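Local coordinates for protein probable dehydrogenase (Bordetella bronchiseptica, PDB 3MOI) that is probably an NAD(P)-dependent oxidoreductase of the GFO/IDH/MocA family, its substrate not established, at residues G191-R203 with A374-R387. Numbering follows the deposited sequence.
Sequences GQRITAVRAMTGR and AVLESSATGRQVER
Val-197 and Val-385 pair through both backbone bonds, N of Val-197 to O of Val-385 at 3.0 Å and N of Val-385 to O of Val-197 at 2.7 Å. Arg-387 N continues the antiparallel pairing with a nearly straight bond to Thr-195 O. Beyond this pairing, the last turns of helix 362-381 (residues 374-381) lie across strand 194-202 at 74°, and the packing is tight. Val-375 forks over the strand: its CG2 meets CG1 of Val-197, while its CG1 sits 3.8 Å from both Ala-199 CB and Thr-201 CG2. Two helix serines then replace strand partners. Ser-378 OG, anti to its own N (chi1 -180°), accepts from Ala-199 N at 2.9 Å and donates to Arg-383 O, which ties the turn after the helix to the strand. Ser-379 OG accepts from Thr-201 N. Gly-382 O lies 3.3 Å above the centre of the Arg-198 guanidinium, whose NE binds Gln-384 of the second subunit.

The side at the chain's C-terminus, near the start of strand 194-202, is looser. Exposed Arg-193 and partly exposed Arg-387 set their guanidiniums obliquely, planes 39° apart, and Arg-387 gives Ile-194 O two weak bonds. Asp-367 and Glu-370 form salt bridges with Arg-387, which probably offsets the like charges.

The short C-terminal strand thus extends one edge of the mixed sheet of the GFO/IDH/MocA C-terminal domain, at the interface with the second subunit.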
ATOM      1  N   GLY A 191     -15.314   9.180  -8.103  1.00 33.50           N
ATOM      2  CA  GLY A 191     -16.427  10.132  -8.024  1.00 33.62           C
ATOM      3  C   GLY A 191     -17.016  10.398  -6.640  1.00 33.62           C
ATOM      4  O   GLY A 191     -18.107  10.906  -6.563  1.00 33.35           O
ATOM      5  N   GLN A 192     -16.319  10.056  -5.554  1.00 33.39           N
ATOM      6  CA  GLN A 192     -16.834  10.322  -4.204  1.00 32.84           C
ATOM      7  C   GLN A 192     -16.114  11.440  -3.430  1.00 33.11           C
ATOM      8  O   GLN A 192     -14.940  11.690  -3.590  1.00 33.66           O
ATOM      9  CB  GLN A 192     -16.794   9.059  -3.407  1.00 33.11           C
ATOM     10  CG  GLN A 192     -17.791   7.956  -3.908  1.00 34.35           C
ATOM     11  CD  GLN A 192     -17.856   6.848  -2.905  1.00 39.60           C
ATOM     12  OE1 GLN A 192     -18.347   7.065  -1.773  1.00 43.68           O
ATOM     13  NE2 GLN A 192     -17.329   5.651  -3.268  1.00 37.34           N
ATOM     14  N   ARG A 193     -16.861  12.142  -2.592  1.00 32.88           N
ATOM     15  CA  ARG A 193     -16.301  13.050  -1.659  1.00 31.63           C
ATOM     16  C   ARG A 193     -15.480  12.286  -0.606  1.00 30.96           C
ATOM     17  O   ARG A 193     -15.848  11.207  -0.129  1.00 31.05           O
ATOM     18  CB  ARG A 193     -17.396  13.873  -1.002  1.00 32.37           C
ATOM     19  CG  ARG A 193     -16.876  14.911   0.031  1.00 35.61           C
ATOM     20  CD  ARG A 193     -17.953  15.909   0.459  1.00 39.94           C
ATOM     21  NE  ARG A 193     -17.741  16.396   1.832  1.00 45.57           N
ATOM     22  CZ  ARG A 193     -17.097  17.523   2.126  1.00 48.26           C
ATOM     23  NH1 ARG A 193     -16.605  18.276   1.139  1.00 52.19           N
ATOM     24  NH2 ARG A 193     -16.919  17.889   3.392  1.00 47.16           N
ATOM     25  N   ILE A 194     -14.348  12.874  -0.257  1.00 29.67           N
ATOM     26  CA  ILE A 194     -13.557  12.403   0.826  1.00 28.51           C
ATOM     27  C   ILE A 194     -14.156  12.977   2.099  1.00 28.64           C
ATOM     28  O   ILE A 194     -14.164  14.179   2.272  1.00 29.58           O
ATOM     29  CB  ILE A 194     -12.118  12.885   0.625  1.00 27.64           C
ATOM     30  CG1 ILE A 194     -11.555  12.239  -0.643  1.00 28.27           C
ATOM     31  CG2 ILE A 194     -11.317  12.541   1.814  1.00 26.83           C
ATOM     32  CD1 ILE A 194     -10.236  12.740  -1.150  1.00 23.11           C
ATOM     33  N   THR A 195     -14.636  12.141   2.987  1.00 29.19           N
ATOM     34  CA  THR A 195     -15.339  12.603   4.215  1.00 30.16           C
ATOM     35  C   THR A 195     -14.536  12.418   5.485  1.00 30.08           C
ATOM     36  O   THR A 195     -14.915  12.936   6.510  1.00 31.39           O
ATOM     37  CB  THR A 195     -16.680  11.862   4.467  1.00 30.46           C
ATOM     38  OG1 THR A 195     -16.422  10.455   4.474  1.00 31.93           O
ATOM     39  CG2 THR A 195     -17.699  12.179   3.355  1.00 28.13           C
ATOM     40  N   ALA A 196     -13.424  11.704   5.449  1.00 29.43           N
ATOM     41  CA  ALA A 196     -12.566  11.689   6.646  1.00 28.59           C
ATOM     42  C   ALA A 196     -11.117  11.357   6.262  1.00 27.47           C
ATOM     43  O   ALA A 196     -10.871  10.724   5.254  1.00 27.47           O
ATOM     44  CB  ALA A 196     -13.101  10.700   7.683  1.00 26.60           C
ATOM     45  N   VAL A 197     -10.181  11.783   7.094  1.00 27.43           N
ATOM     46  CA  VAL A 197      -8.755  11.682   6.826  1.00 26.87           C
ATOM     47  C   VAL A 197      -8.041  11.299   8.101  1.00 28.37           C
ATOM     48  O   VAL A 197      -8.097  12.060   9.096  1.00 29.47           O
ATOM     49  CB  VAL A 197      -8.159  13.009   6.410  1.00 25.81           C
ATOM     50  CG1 VAL A 197      -6.692  12.826   6.120  1.00 25.25           C
ATOM     51  CG2 VAL A 197      -8.890  13.592   5.240  1.00 21.68           C
ATOM     52  N   ARG A 198      -7.373  10.141   8.058  1.00 28.63           N
ATOM     53  CA  ARG A 198      -6.378   9.788   9.029  1.00 29.44           C
ATOM     54  C   ARG A 198      -5.023   9.738   8.326  1.00 30.58           C
ATOM     55  O   ARG A 198      -4.838   8.907   7.412  1.00 30.84           O
ATOM     56  CB  ARG A 198      -6.704   8.418   9.628  1.00 29.64           C
ATOM     57  CG  ARG A 198      -5.681   7.895  10.612  1.00 28.38           C
ATOM     58  CD  ARG A 198      -5.498   8.836  11.827  1.00 30.57           C
ATOM     59  NE  ARG A 198      -4.465   8.321  12.712  1.00 30.88           N
ATOM     60  CZ  ARG A 198      -3.271   8.870  12.874  1.00 29.99           C
ATOM     61  NH1 ARG A 198      -3.004   9.999  12.250  1.00 27.41           N
ATOM     62  NH2 ARG A 198      -2.361   8.295  13.687  1.00 27.06           N
ATOM     63  N   ALA A 199      -4.073  10.582   8.749  1.00 31.04           N
ATOM     64  CA  ALA A 199      -2.729  10.598   8.133  1.00 31.42           C
ATOM     65  C   ALA A 199      -1.608  10.867   9.146  1.00 32.49           C
ATOM     66  O   ALA A 199      -1.860  11.443  10.181  1.00 33.25           O
ATOM     67  CB  ALA A 199      -2.674  11.588   7.027  1.00 29.45           C
ATOM     68  N   MET A 200      -0.389  10.459   8.801  1.00 34.00           N
ATOM     69  CA  MET A 200       0.841  10.650   9.579  1.00 35.22           C
ATOM     70  C   MET A 200       1.792  11.168   8.543  1.00 35.53           C
ATOM     71  O   MET A 200       1.806  10.618   7.458  1.00 37.61           O
ATOM     72  CB  MET A 200       1.385   9.291  10.003  1.00 36.02           C
ATOM     73  CG  MET A 200       2.768   9.308  10.779  1.00 41.33           C
ATOM     74  SD  MET A 200       3.867   7.999  10.219  1.00 43.53           S
ATOM     75  CE  MET A 200       4.189   8.622   8.577  1.00 39.39           C
ATOM     76  N   THR A 201       2.592  12.181   8.836  1.00 35.14           N
ATOM     77  CA  THR A 201       3.648  12.641   7.903  1.00 34.44           C
ATOM     78  C   THR A 201       4.999  12.586   8.623  1.00 34.41           C
ATOM     79  O   THR A 201       5.032  12.647   9.807  1.00 32.89           O
ATOM     80  CB  THR A 201       3.432  14.083   7.514  1.00 34.35           C
ATOM     81  OG1 THR A 201       3.439  14.837   8.738  1.00 32.30           O
ATOM     82  CG2 THR A 201       2.106  14.256   6.767  1.00 30.24           C
ATOM     83  N   GLY A 202       6.087  12.478   7.875  1.00 35.03           N
ATOM     84  CA  GLY A 202       7.445  12.553   8.403  1.00 36.08           C
ATOM     85  C   GLY A 202       8.278  13.550   7.621  1.00 38.10           C
ATOM     86  O   GLY A 202       7.987  13.896   6.441  1.00 37.96           O
ATOM     87  N   ARG A 203       9.294  14.052   8.307  1.00 39.70           N
ATOM     88  CA  ARG A 203      10.286  14.970   7.754  1.00 39.55           C
ATOM     89  C   ARG A 203      11.597  14.367   8.149  1.00 38.18           C
ATOM     90  O   ARG A 203      12.317  14.874   8.983  1.00 37.33           O
ATOM     91  CB  ARG A 203      10.174  16.320   8.403  1.00 40.67           C
ATOM     92  CG  ARG A 203       8.901  17.034   8.122  1.00 46.60           C
ATOM     93  CD  ARG A 203       9.056  18.471   8.533  1.00 55.33           C
ATOM     94  NE  ARG A 203       8.448  18.677   9.828  1.00 63.96           N
ATOM     95  CZ  ARG A 203       7.556  19.636  10.090  1.00 72.59           C
ATOM     96  NH1 ARG A 203       7.198  20.528   9.134  1.00 73.59           N
ATOM     97  NH2 ARG A 203       7.010  19.701  11.323  1.00 74.21           N
ATOM     98  N   ALA A 374      -6.193  18.628   6.033  1.00 30.08           N
ATOM     99  CA  ALA A 374      -6.664  17.644   6.976  1.00 29.87           C
ATOM    100  C   ALA A 374      -5.564  16.606   7.222  1.00 30.03           C
ATOM    101  O   ALA A 374      -5.416  16.083   8.345  1.00 31.20           O
ATOM    102  CB  ALA A 374      -7.982  17.018   6.497  1.00 28.33           C
ATOM    103  N   VAL A 375      -4.740  16.351   6.214  1.00 30.48           N
ATOM    104  CA  VAL A 375      -3.540  15.521   6.400  1.00 29.79           C
ATOM    105  C   VAL A 375      -2.591  16.190   7.404  1.00 31.41           C
ATOM    106  O   VAL A 375      -2.064  15.529   8.324  1.00 32.05           O
ATOM    107  CB  VAL A 375      -2.811  15.274   5.068  1.00 30.08           C
ATOM    108  CG1 VAL A 375      -1.409  14.698   5.326  1.00 25.29           C
ATOM    109  CG2 VAL A 375      -3.678  14.315   4.156  1.00 26.80           C
ATOM    110  N   LEU A 376      -2.386  17.499   7.272  1.00 31.50           N
ATOM    111  CA  LEU A 376      -1.532  18.180   8.226  1.00 31.97           C
ATOM    112  C   LEU A 376      -2.136  18.108   9.630  1.00 32.11           C
ATOM    113  O   LEU A 376      -1.402  17.758  10.550  1.00 31.86           O
ATOM    114  CB  LEU A 376      -1.233  19.624   7.841  1.00 32.41           C
ATOM    115  CG  LEU A 376      -0.266  19.851   6.661  1.00 35.28           C
ATOM    116  CD1 LEU A 376      -0.405  21.289   6.119  1.00 34.74           C
ATOM    117  CD2 LEU A 376       1.188  19.528   7.023  1.00 34.93           C
ATOM    118  N   GLU A 377      -3.446  18.373   9.798  1.00 31.79           N
ATOM    119  CA  GLU A 377      -4.053  18.293  11.116  1.00 31.82           C
ATOM    120  C   GLU A 377      -4.002  16.884  11.711  1.00 32.52           C
ATOM    121  O   GLU A 377      -3.673  16.726  12.902  1.00 33.48           O
ATOM    122  CB  GLU A 377      -5.485  18.755  11.090  1.00 32.00           C
ATOM    123  CG  GLU A 377      -6.166  18.711  12.460  1.00 37.17           C
ATOM    124  CD  GLU A 377      -7.637  19.192  12.450  1.00 45.38           C
ATOM    125  OE1 GLU A 377      -8.046  19.906  11.489  1.00 47.40           O
ATOM    126  OE2 GLU A 377      -8.391  18.829  13.414  1.00 50.88           O
ATOM    127  N   SER A 378      -4.370  15.869  10.917  1.00 31.97           N
ATOM    128  CA  SER A 378      -4.477  14.510  11.439  1.00 31.60           C
ATOM    129  C   SER A 378      -3.111  14.051  11.930  1.00 32.69           C
ATOM    130  O   SER A 378      -3.005  13.358  12.919  1.00 32.60           O
ATOM    131  CB  SER A 378      -4.930  13.543  10.371  1.00 31.44           C
ATOM    132  OG  SER A 378      -5.020  12.265  10.900  1.00 26.74           O
ATOM    133  N   SER A 379      -2.075  14.489  11.241  1.00 33.17           N
ATOM    134  CA  SER A 379      -0.751  14.081  11.558  1.00 34.63           C
ATOM    135  C   SER A 379      -0.261  14.791  12.820  1.00 34.64           C
ATOM    136  O   SER A 379       0.506  14.259  13.565  1.00 35.60           O
ATOM    137  CB  SER A 379       0.192  14.352  10.367  1.00 35.57           C
ATOM    138  OG  SER A 379       1.517  14.045  10.749  1.00 36.97           O
ATOM    139  N   ALA A 380      -0.723  15.986  13.083  1.00 34.56           N
ATOM    140  CA  ALA A 380      -0.301  16.711  14.292  1.00 34.03           C
ATOM    141  C   ALA A 380      -0.998  16.104  15.497  1.00 34.24           C
ATOM    142  O   ALA A 380      -0.391  15.970  16.569  1.00 34.75           O
ATOM    143  CB  ALA A 380      -0.670  18.213  14.175  1.00 33.39           C
ATOM    144  N   THR A 381      -2.262  15.703  15.331  1.00 34.00           N
ATOM    145  CA  THR A 381      -3.088  15.339  16.481  1.00 33.27           C
ATOM    146  C   THR A 381      -3.186  13.829  16.709  1.00 33.83           C
ATOM    147  O   THR A 381      -3.604  13.407  17.755  1.00 33.48           O
ATOM    148  CB  THR A 381      -4.520  15.855  16.276  1.00 34.02           C
ATOM    149  OG1 THR A 381      -5.133  15.168  15.149  1.00 36.97           O
ATOM    150  CG2 THR A 381      -4.562  17.397  16.074  1.00 29.55           C
ATOM    151  N   GLY A 382      -2.846  12.995  15.718  1.00 33.74           N
ATOM    152  CA  GLY A 382      -3.081  11.550  15.833  1.00 32.90           C
ATOM    153  C   GLY A 382      -4.517  11.090  15.596  1.00 33.06           C
ATOM    154  O   GLY A 382      -4.797   9.907  15.712  1.00 32.85           O
ATOM    155  N   ARG A 383      -5.430  11.983  15.213  1.00 32.70           N
ATOM    156  CA  ARG A 383      -6.861  11.630  15.207  1.00 32.82           C
ATOM    157  C   ARG A 383      -7.341  11.614  13.748  1.00 32.06           C
ATOM    158  O   ARG A 383      -6.823  12.322  12.897  1.00 31.77           O
ATOM    159  CB  ARG A 383      -7.684  12.646  16.044  1.00 33.86           C
ATOM    160  CG  ARG A 383      -7.611  12.635  17.696  1.00 38.30           C
ATOM    161  CD  ARG A 383      -8.895  11.942  18.363  1.00 47.65           C
ATOM    162  NE  ARG A 383      -9.563  11.367  17.160  1.00 54.77           N
ATOM    163  CZ  ARG A 383      -9.587  10.089  16.711  1.00 47.85           C
ATOM    164  NH1 ARG A 383      -9.153   8.991  17.421  1.00 48.46           N
ATOM    165  NH2 ARG A 383     -10.141   9.941  15.547  1.00 35.23           N
ATOM    166  N   GLN A 384      -8.301  10.753  13.440  1.00 32.09           N
ATOM    167  CA  GLN A 384      -9.053  10.871  12.208  1.00 31.89           C
ATOM    168  C   GLN A 384      -9.807  12.179  12.218  1.00 32.31           C
ATOM    169  O   GLN A 384     -10.425  12.532  13.189  1.00 31.95           O
ATOM    170  CB  GLN A 384     -10.040   9.752  12.063  1.00 31.71           C
ATOM    171  CG  GLN A 384     -10.950   9.890  10.812  1.00 32.43           C
ATOM    172  CD  GLN A 384     -11.531   8.559  10.385  1.00 31.56           C
ATOM    173  OE1 GLN A 384     -10.847   7.718   9.818  1.00 32.97           O
ATOM    174  NE2 GLN A 384     -12.784   8.375  10.630  1.00 31.88           N
ATOM    175  N   VAL A 385      -9.743  12.891  11.119  1.00 33.19           N
ATOM    176  CA  VAL A 385     -10.343  14.205  11.014  1.00 33.81           C
ATOM    177  C   VAL A 385     -11.618  14.087  10.135  1.00 35.22           C
ATOM    178  O   VAL A 385     -11.553  13.675   9.016  1.00 34.08           O
ATOM    179  CB  VAL A 385      -9.271  15.195  10.414  1.00 33.99           C
ATOM    180  CG1 VAL A 385      -9.900  16.476   9.949  1.00 29.03           C
ATOM    181  CG2 VAL A 385      -8.143  15.439  11.432  1.00 30.81           C
ATOM    182  N   GLU A 386     -12.781  14.426  10.658  1.00 37.27           N
ATOM    183  CA  GLU A 386     -14.020  14.379   9.856  1.00 38.48           C
ATOM    184  C   GLU A 386     -14.222  15.642   9.055  1.00 38.26           C
ATOM    185  O   GLU A 386     -14.061  16.703   9.575  1.00 38.12           O
ATOM    186  CB  GLU A 386     -15.206  14.235  10.775  1.00 38.27           C
ATOM    187  CG  GLU A 386     -15.146  13.029  11.691  1.00 42.32           C
ATOM    188  CD  GLU A 386     -15.271  11.703  10.946  1.00 47.43           C
ATOM    189  OE1 GLU A 386     -15.817  11.722   9.815  1.00 49.62           O
ATOM    190  OE2 GLU A 386     -14.815  10.647  11.495  1.00 49.58           O
ATOM    191  N   ARG A 387     -14.656  15.562   7.818  1.00 39.48           N
ATOM    192  CA  ARG A 387     -15.010  16.826   7.147  1.00 40.80           C
ATOM    193  C   ARG A 387     -16.258  16.866   6.268  1.00 41.18           C
ATOM    194  O   ARG A 387     -16.893  15.826   6.098  1.00 42.84           O
ATOM    195  CB  ARG A 387     -13.821  17.315   6.375  1.00 40.82           C
ATOM    196  CG  ARG A 387     -13.325  16.443   5.269  1.00 39.72           C
ATOM    197  CD  ARG A 387     -12.357  17.339   4.415  1.00 39.53           C
ATOM    198  NE  ARG A 387     -12.598  16.925   3.093  1.00 39.68           N
ATOM    199  CZ  ARG A 387     -13.014  17.618   2.053  1.00 35.53           C
ATOM    200  NH1 ARG A 387     -13.067  18.909   2.000  1.00 31.68           N
ATOM    201  NH2 ARG A 387     -13.280  16.912   0.984  1.00 34.87           N
TER